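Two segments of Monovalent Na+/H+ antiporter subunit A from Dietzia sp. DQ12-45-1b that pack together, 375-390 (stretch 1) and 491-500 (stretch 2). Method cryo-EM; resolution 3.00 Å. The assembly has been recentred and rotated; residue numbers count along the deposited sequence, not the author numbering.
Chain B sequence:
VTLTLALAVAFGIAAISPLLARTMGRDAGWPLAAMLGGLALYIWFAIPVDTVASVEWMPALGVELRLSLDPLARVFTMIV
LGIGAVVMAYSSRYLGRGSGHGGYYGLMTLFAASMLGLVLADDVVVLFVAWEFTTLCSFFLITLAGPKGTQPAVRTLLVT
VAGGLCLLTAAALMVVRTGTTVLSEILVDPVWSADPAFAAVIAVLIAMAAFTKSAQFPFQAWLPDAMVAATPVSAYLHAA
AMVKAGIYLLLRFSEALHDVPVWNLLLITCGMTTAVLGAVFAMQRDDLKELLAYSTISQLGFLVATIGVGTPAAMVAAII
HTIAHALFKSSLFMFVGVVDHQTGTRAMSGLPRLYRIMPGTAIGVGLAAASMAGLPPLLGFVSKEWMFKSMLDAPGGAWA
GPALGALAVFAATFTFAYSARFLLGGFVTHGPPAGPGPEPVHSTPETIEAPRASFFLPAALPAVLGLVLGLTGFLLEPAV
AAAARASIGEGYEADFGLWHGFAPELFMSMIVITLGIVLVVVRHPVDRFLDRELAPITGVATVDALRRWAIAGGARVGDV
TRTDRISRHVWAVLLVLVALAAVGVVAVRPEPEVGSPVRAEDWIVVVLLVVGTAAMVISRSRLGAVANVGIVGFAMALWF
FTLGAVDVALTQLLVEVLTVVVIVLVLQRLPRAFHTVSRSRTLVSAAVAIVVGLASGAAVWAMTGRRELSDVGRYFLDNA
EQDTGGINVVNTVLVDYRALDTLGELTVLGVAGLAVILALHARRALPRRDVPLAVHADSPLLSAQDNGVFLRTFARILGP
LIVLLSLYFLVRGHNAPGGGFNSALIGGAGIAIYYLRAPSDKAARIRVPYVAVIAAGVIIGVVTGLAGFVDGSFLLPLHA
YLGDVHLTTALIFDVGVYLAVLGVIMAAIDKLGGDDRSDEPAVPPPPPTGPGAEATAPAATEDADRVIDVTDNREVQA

Stretch 1 (375-390) LPPLLGFVSKEWMFKS
Stretch 2 491-500: GYEADFGLWH

Stretch 1 is a short turn leading into a helix. Stretch 2 has no regular helix or strand and lies along one side of that helix. The two stretches run in roughly opposite directions, in the sense that early residues of stretch 1 meet Leu498, while Lys389 meets Tyr492. The closest backbone register is Val382 with Leu498, CA to CA 6.0 Å. The contact buries 558 Å², both sides summed.

Leu375 to Leu378 form a type I beta turn, with Pro376 at phi/psi -52/-58 and Pro377 at -79/45. Leu378 N bonds to Pro376 O at 2.6 Å. Pro376 O also lies 3.1 Å from Leu498 CD2, a close contact with no hydrogen bond. Pro377 CA is 4.1 Å from Leu498 CD2.

The helix then runs through Ser390 and continues beyond it. Its i to i+4 bonds are regular, from Ser383 N to Leu379 O (3.2 Å) through Ser390 N to Trp386 O (2.9 Å). Phe381, Val382, Glu385, Trp386 and Lys389 point their CA-to-CB bonds toward stretch 2, a spacing that follows the helical repeat.

Phe381 (chi1 t, chi2 71°) offers its ring edge to Leu498, CD2 to CG 3.9 Å. Val382 (chi1 p) packs against two apolar partners: its CG2 is 3.6 Å from Phe496 CB, and its CB is 4.0 Å from Leu498 CD1. Leu498 (m, p) has a left-handed backbone, phi/psi 59/33. Its CB points sideways, but its end comes nearer to the helix.

Glu385 (p, t) makes no hydrogen bond or salt bridge to stretch 2. Glu385 OE1 lies 4.2 Å from Trp499 CZ3; Trp499 has chi1 p and chi2 89°.

Trp386 is the centre of the contact, with 111 Å² covered. Its chi1 is -106°, between wells, and chi2 is 92°. Trp386 NE1 donates to Asp495 O at 2.9 Å, with an N-H...O angle of 157°. This satisfies the buried indole nitrogen with a backbone carbonyl at the ring edge. Phe496 (chi1 m, chi2 -50°) turns its edge to the indole face; the centroids of its ring and the five-membered ring are 4.9 Å apart, planes at 76°. Tyr492 (chi1 t, chi2 81°) meets the six-membered ring rim to rim, planes at 87°, with Trp386 CH2 to Tyr492 CE2 3.5 Å. Ala494 CB is 4.3 Å from Trp386 CZ2.

Lys389 (t, t, t, p) reaches out to the same tyrosine. Lys389 NZ donates to Tyr492 OH at 2.8 Å, joining an ammonium group to a phenol oxygen.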

# COMPACT_ATOMS: atom_id res chain seq x y z
N LEU B 375 29.80 -0.03 -58.15
CA LEU B 375 30.25 -0.07 -59.53
C LEU B 375 30.53 1.35 -60.02
O LEU B 375 29.82 2.29 -59.65
CB LEU B 375 29.22 -0.75 -60.42
CG LEU B 375 29.65 -2.14 -60.90
CD1 LEU B 375 29.87 -3.06 -59.71
CD2 LEU B 375 28.62 -2.73 -61.85
N PRO B 376 31.53 1.52 -60.88
CA PRO B 376 32.12 2.85 -61.12
C PRO B 376 31.09 3.91 -61.47
O PRO B 376 30.98 4.92 -60.75
CB PRO B 376 33.10 2.60 -62.28
CG PRO B 376 33.51 1.18 -62.09
CD PRO B 376 32.29 0.46 -61.57
N PRO B 377 30.28 3.74 -62.54
CA PRO B 377 29.47 4.88 -62.98
C PRO B 377 28.22 5.08 -62.14
O PRO B 377 27.14 5.33 -62.69
CB PRO B 377 29.12 4.51 -64.42
CG PRO B 377 28.95 3.03 -64.35
CD PRO B 377 29.93 2.53 -63.30
N LEU B 378 28.35 5.01 -60.82
CA LEU B 378 27.23 5.17 -59.90
C LEU B 378 27.64 6.11 -58.77
O LEU B 378 28.75 6.65 -58.75
CB LEU B 378 26.77 3.82 -59.33
CG LEU B 378 25.53 3.16 -59.94
CD1 LEU B 378 24.31 4.06 -59.79
CD2 LEU B 378 25.75 2.77 -61.39
N LEU B 379 26.73 6.32 -57.82
CA LEU B 379 27.03 7.11 -56.64
C LEU B 379 27.64 6.26 -55.53
O LEU B 379 28.38 6.79 -54.69
CB LEU B 379 25.77 7.80 -56.12
CG LEU B 379 25.90 8.65 -54.85
CD1 LEU B 379 26.87 9.79 -55.05
CD2 LEU B 379 24.54 9.17 -54.42
N GLY B 380 27.35 4.96 -55.51
CA GLY B 380 27.96 4.10 -54.52
C GLY B 380 29.46 3.96 -54.68
O GLY B 380 30.17 3.76 -53.70
N PHE B 381 29.96 4.09 -55.91
CA PHE B 381 31.38 3.89 -56.14
C PHE B 381 32.20 5.06 -55.63
O PHE B 381 33.22 4.87 -54.95
CB PHE B 381 31.66 3.69 -57.63
CG PHE B 381 33.09 3.90 -58.01
CD1 PHE B 381 34.06 2.99 -57.63
CD2 PHE B 381 33.48 5.01 -58.73
CE1 PHE B 381 35.38 3.18 -57.97
CE2 PHE B 381 34.80 5.20 -59.08
CZ PHE B 381 35.75 4.29 -58.70
N VAL B 382 31.80 6.29 -55.96
CA VAL B 382 32.53 7.46 -55.48
C VAL B 382 32.47 7.52 -53.96
O VAL B 382 33.46 7.84 -53.30
CB VAL B 382 32.00 8.74 -56.14
CG1 VAL B 382 30.50 8.88 -55.94
CG2 VAL B 382 32.72 9.95 -55.60
N SER B 383 31.32 7.17 -53.39
CA SER B 383 31.19 7.17 -51.94
C SER B 383 32.05 6.09 -51.30
O SER B 383 32.68 6.32 -50.26
CB SER B 383 29.73 6.99 -51.55
OG SER B 383 29.59 6.94 -50.15
N LYS B 384 32.12 4.90 -51.91
CA LYS B 384 32.93 3.83 -51.35
C LYS B 384 34.41 4.14 -51.45
O LYS B 384 35.18 3.86 -50.52
CB LYS B 384 32.60 2.51 -52.03
CG LYS B 384 31.40 1.78 -51.44
CD LYS B 384 31.83 0.59 -50.62
CE LYS B 384 30.64 -0.31 -50.30
NZ LYS B 384 29.61 0.41 -49.51
N GLU B 385 34.84 4.73 -52.57
CA GLU B 385 36.25 5.10 -52.68
C GLU B 385 36.59 6.26 -51.77
O GLU B 385 37.72 6.35 -51.28
CB GLU B 385 36.61 5.41 -54.14
CG GLU B 385 36.09 6.73 -54.67
CD GLU B 385 36.77 7.13 -55.97
OE1 GLU B 385 36.43 8.20 -56.51
OE2 GLU B 385 37.63 6.37 -56.45
N TRP B 386 35.62 7.14 -51.49
CA TRP B 386 35.84 8.17 -50.48
C TRP B 386 35.99 7.56 -49.10
O TRP B 386 36.85 7.98 -48.31
CB TRP B 386 34.69 9.18 -50.51
CG TRP B 386 35.07 10.48 -51.11
CD1 TRP B 386 34.93 10.85 -52.42
CD2 TRP B 386 35.65 11.60 -50.44
NE1 TRP B 386 35.40 12.13 -52.60
CE2 TRP B 386 35.84 12.61 -51.39
CE3 TRP B 386 36.03 11.84 -49.12
CZ2 TRP B 386 36.39 13.85 -51.07
CZ3 TRP B 386 36.57 13.07 -48.80
CH2 TRP B 386 36.75 14.06 -49.77
N MET B 387 35.16 6.57 -48.78
CA MET B 387 35.28 5.87 -47.51
C MET B 387 36.64 5.19 -47.38
O MET B 387 37.26 5.21 -46.31
CB MET B 387 34.16 4.85 -47.36
CG MET B 387 34.20 4.08 -46.06
SD MET B 387 32.61 3.31 -45.73
CE MET B 387 31.51 4.65 -46.17
N PHE B 388 37.12 4.58 -48.47
CA PHE B 388 38.43 3.94 -48.44
C PHE B 388 39.54 4.96 -48.28
O PHE B 388 40.49 4.74 -47.51
CB PHE B 388 38.63 3.11 -49.71
CG PHE B 388 37.73 1.92 -49.80
CD1 PHE B 388 37.36 1.22 -48.67
CD2 PHE B 388 37.25 1.50 -51.03
CE1 PHE B 388 36.53 0.13 -48.75
CE2 PHE B 388 36.42 0.41 -51.12
CZ PHE B 388 36.06 -0.28 -49.98
N LYS B 389 39.45 6.09 -48.99
CA LYS B 389 40.43 7.16 -48.82
C LYS B 389 40.43 7.69 -47.40
O LYS B 389 41.48 8.07 -46.88
CB LYS B 389 40.12 8.28 -49.82
CG LYS B 389 40.51 9.68 -49.37
CD LYS B 389 40.13 10.70 -50.44
CE LYS B 389 40.21 12.12 -49.91
NZ LYS B 389 41.54 12.42 -49.34
N SER B 390 39.27 7.71 -46.75
CA SER B 390 39.19 8.17 -45.37
C SER B 390 39.81 7.17 -44.40
O SER B 390 40.61 7.54 -43.54
CB SER B 390 37.74 8.45 -44.99
OG SER B 390 37.65 8.86 -43.64
N GLY B 491 37.17 21.61 -41.69
CA GLY B 491 36.49 21.34 -42.94
C GLY B 491 37.44 20.72 -43.95
O GLY B 491 38.67 20.77 -43.81
N TYR B 492 36.85 20.13 -44.99
CA TYR B 492 37.62 19.42 -46.00
C TYR B 492 37.08 19.76 -47.38
O TYR B 492 35.88 19.66 -47.63
CB TYR B 492 37.56 17.91 -45.77
CG TYR B 492 38.65 17.14 -46.47
CD1 TYR B 492 39.92 17.06 -45.93
CD2 TYR B 492 38.42 16.50 -47.68
CE1 TYR B 492 40.93 16.36 -46.56
CE2 TYR B 492 39.42 15.79 -48.32
CZ TYR B 492 40.67 15.73 -47.76
OH TYR B 492 41.67 15.03 -48.39
N GLU B 493 37.98 20.17 -48.28
CA GLU B 493 37.61 20.44 -49.66
C GLU B 493 37.21 19.14 -50.35
O GLU B 493 38.06 18.30 -50.64
CB GLU B 493 38.77 21.12 -50.40
CG GLU B 493 38.46 21.52 -51.84
CD GLU B 493 39.62 22.22 -52.51
OE1 GLU B 493 40.68 22.38 -51.87
OE2 GLU B 493 39.47 22.63 -53.68
N ALA B 494 35.92 18.98 -50.61
CA ALA B 494 35.38 17.73 -51.12
C ALA B 494 35.12 17.81 -52.62
O ALA B 494 34.77 18.86 -53.15
CB ALA B 494 34.08 17.37 -50.40
N ASP B 495 35.30 16.67 -53.29
CA ASP B 495 34.99 16.57 -54.71
C ASP B 495 34.62 15.12 -55.02
O ASP B 495 35.36 14.20 -54.66
CB ASP B 495 36.17 17.02 -55.58
CG ASP B 495 37.44 16.26 -55.29
OD1 ASP B 495 37.68 15.92 -54.11
OD2 ASP B 495 38.21 15.99 -56.24
N PHE B 496 33.48 14.94 -55.69
CA PHE B 496 32.97 13.63 -56.08
C PHE B 496 32.92 13.61 -57.60
O PHE B 496 31.92 14.01 -58.20
CB PHE B 496 31.60 13.37 -55.46
CG PHE B 496 31.49 13.78 -54.02
CD1 PHE B 496 32.43 13.37 -53.10
CD2 PHE B 496 30.44 14.57 -53.60
CE1 PHE B 496 32.32 13.75 -51.77
CE2 PHE B 496 30.33 14.95 -52.28
CZ PHE B 496 31.27 14.54 -51.36
N GLY B 497 33.99 13.14 -58.23
CA GLY B 497 34.08 13.26 -59.67
C GLY B 497 34.56 12.03 -60.42
O GLY B 497 34.68 12.08 -61.65
N LEU B 498 34.83 10.93 -59.71
CA LEU B 498 35.30 9.69 -60.33
C LEU B 498 36.60 9.90 -61.10
O LEU B 498 36.83 9.26 -62.12
CB LEU B 498 34.24 9.09 -61.26
CG LEU B 498 33.02 8.37 -60.67
CD1 LEU B 498 32.05 9.35 -60.05
CD2 LEU B 498 32.34 7.57 -61.76
N TRP B 499 37.44 10.81 -60.62
CA TRP B 499 38.68 11.13 -61.32
C TRP B 499 39.55 9.89 -61.47
O TRP B 499 39.63 9.06 -60.56
CB TRP B 499 39.44 12.24 -60.58
CG TRP B 499 40.09 11.78 -59.31
CD1 TRP B 499 41.34 11.26 -59.17
CD2 TRP B 499 39.52 11.81 -58.00
NE1 TRP B 499 41.59 10.96 -57.85
CE2 TRP B 499 40.48 11.29 -57.11
CE3 TRP B 499 38.28 12.22 -57.49
CZ2 TRP B 499 40.25 11.17 -55.74
CZ3 TRP B 499 38.05 12.10 -56.13
CH2 TRP B 499 39.03 11.58 -55.27
N HIS B 500 40.21 9.77 -62.61
CA HIS B 500 41.08 8.63 -62.87
C HIS B 500 42.52 8.92 -62.44
O HIS B 500 43.47 8.73 -63.20
CB HIS B 500 41.02 8.24 -64.34
CG HIS B 500 41.32 6.80 -64.60
ND1 HIS B 500 41.44 6.27 -65.87
CD2 HIS B 500 41.52 5.77 -63.74
CE1 HIS B 500 41.70 4.98 -65.78
NE2 HIS B 500 41.76 4.65 -64.50